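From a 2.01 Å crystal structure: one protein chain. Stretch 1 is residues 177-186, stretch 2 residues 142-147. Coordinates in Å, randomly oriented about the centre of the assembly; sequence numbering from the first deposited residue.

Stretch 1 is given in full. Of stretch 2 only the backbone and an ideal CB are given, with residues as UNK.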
# COMPACT_ATOMS: atom_id res chain seq x y z
N GLU A 177 0.64 3.69 11.31
CA GLU A 177 -0.60 3.72 10.52
C GLU A 177 -1.55 4.85 10.94
O GLU A 177 -2.74 4.62 11.17
CB GLU A 177 -1.33 2.38 10.55
CG GLU A 177 -0.56 1.21 9.87
CD GLU A 177 -1.51 0.12 9.43
OE1 GLU A 177 -2.13 0.32 8.36
OE2 GLU A 177 -1.67 -0.91 10.14
N SER A 178 -1.02 6.06 11.04
CA SER A 178 -1.84 7.24 11.27
C SER A 178 -2.85 7.41 10.15
O SER A 178 -2.53 7.17 8.97
CB SER A 178 -0.95 8.49 11.36
OG SER A 178 -1.75 9.65 11.31
N PHE A 179 -4.07 7.83 10.50
CA PHE A 179 -5.15 7.89 9.52
C PHE A 179 -4.84 8.86 8.38
O PHE A 179 -5.31 8.67 7.27
CB PHE A 179 -6.48 8.26 10.19
CG PHE A 179 -6.61 9.73 10.57
CD1 PHE A 179 -5.93 10.25 11.66
CD2 PHE A 179 -7.45 10.56 9.85
CE1 PHE A 179 -6.05 11.60 12.02
CE2 PHE A 179 -7.59 11.92 10.20
CZ PHE A 179 -6.89 12.44 11.29
N GLN A 180 -4.23 10.00 8.72
CA GLN A 180 -3.65 10.96 7.78
C GLN A 180 -2.14 11.13 7.53
O GLN A 180 -1.73 12.22 7.12
CB GLN A 180 -4.48 12.24 7.57
CG GLN A 180 -4.63 13.15 8.70
CD GLN A 180 -5.39 14.42 8.31
OE1 GLN A 180 -4.89 15.53 8.49
NE2 GLN A 180 -6.61 14.26 7.80
N PHE A 181 -1.32 10.20 8.02
CA PHE A 181 0.13 10.33 7.92
C PHE A 181 0.56 11.52 8.79
O PHE A 181 1.46 12.27 8.44
CB PHE A 181 0.55 10.55 6.45
CG PHE A 181 2.02 10.26 6.17
CD1 PHE A 181 2.80 9.58 7.08
CD2 PHE A 181 2.60 10.69 4.98
CE1 PHE A 181 4.13 9.31 6.81
CE2 PHE A 181 3.93 10.41 4.71
CZ PHE A 181 4.70 9.72 5.63
N LEU A 182 -0.10 11.69 9.93
CA LEU A 182 0.28 12.78 10.82
C LEU A 182 1.63 12.45 11.44
O LEU A 182 1.80 11.39 12.10
CB LEU A 182 -0.80 12.99 11.89
CG LEU A 182 -2.17 13.43 11.37
CD1 LEU A 182 -3.19 13.67 12.53
CD2 LEU A 182 -2.06 14.67 10.50
N LYS A 183 2.59 13.35 11.24
CA LYS A 183 3.97 13.09 11.60
C LYS A 183 4.15 13.04 13.10
O LYS A 183 5.13 12.50 13.57
CB LYS A 183 4.93 14.13 10.98
CG LYS A 183 4.74 14.31 9.46
CD LYS A 183 4.67 12.97 8.70
CE LYS A 183 4.54 13.18 7.17
NZ LYS A 183 3.21 13.77 6.77
N ASN A 184 3.22 13.61 13.86
CA ASN A 184 3.40 13.59 15.31
C ASN A 184 3.27 12.16 15.85
O ASN A 184 3.79 11.83 16.91
CB ASN A 184 2.46 14.59 16.02
CG ASN A 184 0.99 14.20 15.94
OD1 ASN A 184 0.58 13.39 15.09
ND2 ASN A 184 0.18 14.79 16.80
N MET A 185 2.59 11.31 15.08
CA MET A 185 2.40 9.94 15.49
C MET A 185 3.69 9.12 15.29
O MET A 185 3.96 8.19 16.07
CB MET A 185 1.22 9.34 14.70
CG MET A 185 0.62 8.06 15.28
SD MET A 185 -0.14 8.27 16.92
CE MET A 185 0.61 6.86 17.71
N SER A 186 4.42 9.37 14.19
CA SER A 186 5.68 8.65 13.92
C SER A 186 7.00 9.29 14.35
O SER A 186 8.02 8.59 14.50
CB SER A 186 5.79 8.40 12.42
OG SER A 186 5.40 9.54 11.67
N UNK A 142 -3.93 -0.16 13.85
CA UNK A 142 -4.57 0.64 12.81
C UNK A 142 -5.07 1.99 13.36
O UNK A 142 -5.85 2.02 14.32
CB UNK A 142 -5.73 -0.14 12.19
N UNK A 143 -4.67 3.08 12.72
CA UNK A 143 -5.17 4.43 13.06
C UNK A 143 -5.33 4.68 14.56
O UNK A 143 -6.43 4.97 15.03
CB UNK A 143 -6.52 4.66 12.38
N UNK A 144 -4.22 4.57 15.30
CA UNK A 144 -4.23 4.81 16.75
C UNK A 144 -4.67 6.23 17.04
O UNK A 144 -5.05 6.51 18.18
CB UNK A 144 -2.85 4.55 17.36
N UNK A 145 -4.52 7.11 16.05
CA UNK A 145 -4.92 8.53 16.18
C UNK A 145 -6.28 8.91 15.57
O UNK A 145 -6.61 10.09 15.53
CB UNK A 145 -3.85 9.40 15.53
N UNK A 146 -7.04 7.97 14.98
CA UNK A 146 -8.45 8.27 14.87
C UNK A 146 -9.15 7.03 15.36
O UNK A 146 -9.78 6.32 14.59
CB UNK A 146 -8.87 8.65 13.45
N UNK A 147 -9.30 6.96 16.67
CA UNK A 147 -9.73 5.74 17.38
C UNK A 147 -11.09 5.70 18.01
O UNK A 147 -11.32 4.84 18.86
CB UNK A 147 -8.72 5.45 18.49

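At position 142 the CA-to-CB bond points away from stretch 1, and the ideal CB lies 4.6 Å from Glu 177 OE2. The backbone is extended (phi/psi -76/127) and the nearby carboxylate favours a polar, uncharged or basic side chain. The deposited residue is Asn 142. Its end returns toward stretch 1, but OD1 remains 4.1 Å from Glu 177 OE1, too far for a hydrogen bond, and both atoms find partners elsewhere in the structure.

Position 143 has positive phi (40/60), a left-handed conformation that glycine, asparagine or aspartate adopts most readily. Its CB projects sideways, 4.2 Å from Phe 179 CB, so a longer chain could run alongside that residue. The backbone also makes contact: N approaches Glu 177 O at 2.9 Å in a weak hydrogen bond, bent to 125°, and CA lies 3.1 Å from the same oxygen in a CA-H...O contact. The residue is Glu 143, whose CD packs 3.3 Å from Phe 179 CB.

Position 144 follows in a type I turn from 143 to 146, with phi -61. Its CB points sideways, 4.2 Å from Met 185 CE. That phi and the apolar methyl suit proline, but alanine or another small apolar residue would also be reasonable. It is Pro 144, its CG 3.7 Å from Met 185 CE and its CD 3.6 Å from Glu 177 O.

Position 145 faces stretch 1 squarely. Its CB lies 4.7 Å from Ser 178 OG, and the backbone N of Phe 179 is also within reach of a short side chain. Two donors call for an acceptor: aspartate fits best, and asparagine could meet part of the demand. Asp 145 divides its carboxylate between them. OD1 accepts from Phe 179 N at 3.2 Å with a nearly straight angle of 159°, while OD2 accepts a very short bond from Ser 178 OG at 2.5 Å. That hydroxyl in turn accepts from Leu 182 N at 3.0 Å, tying the carboxylate into the fold of stretch 1. A water bridges Asp 145 OD2 and Asn 184 OD1, donating to each at 2.7 Å.

At position 146 the CB points toward stretch 1, 3.8 Å from Phe 179 CD1. An aromatic or a broad aliphatic side chain could cover this ring. Tyr 146 stacks face-to-face on Phe 179, with centroids 4.6 Å apart and planes inclined by 29°.

Position 147 is out of reach of stretch 1, which therefore sets no preference; it is Ala 147.

Stretch 2, residues 142-147: NEPDYA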
# COMPACT_ATOMS: atom_id res chain seq x y z
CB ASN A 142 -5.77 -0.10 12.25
CG ASN A 142 -6.45 0.68 11.15
OD1 ASN A 142 -5.88 0.82 10.06
ND2 ASN A 142 -7.65 1.22 11.42
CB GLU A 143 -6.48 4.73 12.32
CG GLU A 143 -6.31 4.59 10.80
CD GLU A 143 -7.49 5.09 10.01
OE1 GLU A 143 -8.45 5.58 10.61
OE2 GLU A 143 -7.45 4.99 8.77
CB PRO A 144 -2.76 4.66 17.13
CG PRO A 144 -2.02 5.06 15.86
CD PRO A 144 -2.85 4.36 14.80
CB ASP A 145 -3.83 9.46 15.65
CG ASP A 145 -3.47 9.17 14.20
OD1 ASP A 145 -4.02 8.19 13.64
OD2 ASP A 145 -2.65 9.91 13.62
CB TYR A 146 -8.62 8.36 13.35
CG TYR A 146 -9.84 9.03 12.79
CD1 TYR A 146 -9.93 10.41 12.75
CD2 TYR A 146 -10.89 8.28 12.27
CE1 TYR A 146 -11.04 11.03 12.23
CE2 TYR A 146 -12.02 8.89 11.76
CZ TYR A 146 -12.08 10.27 11.73
OH TYR A 146 -13.19 10.91 11.22
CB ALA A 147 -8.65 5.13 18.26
O HOH W 1 -1.64 11.91 15.21
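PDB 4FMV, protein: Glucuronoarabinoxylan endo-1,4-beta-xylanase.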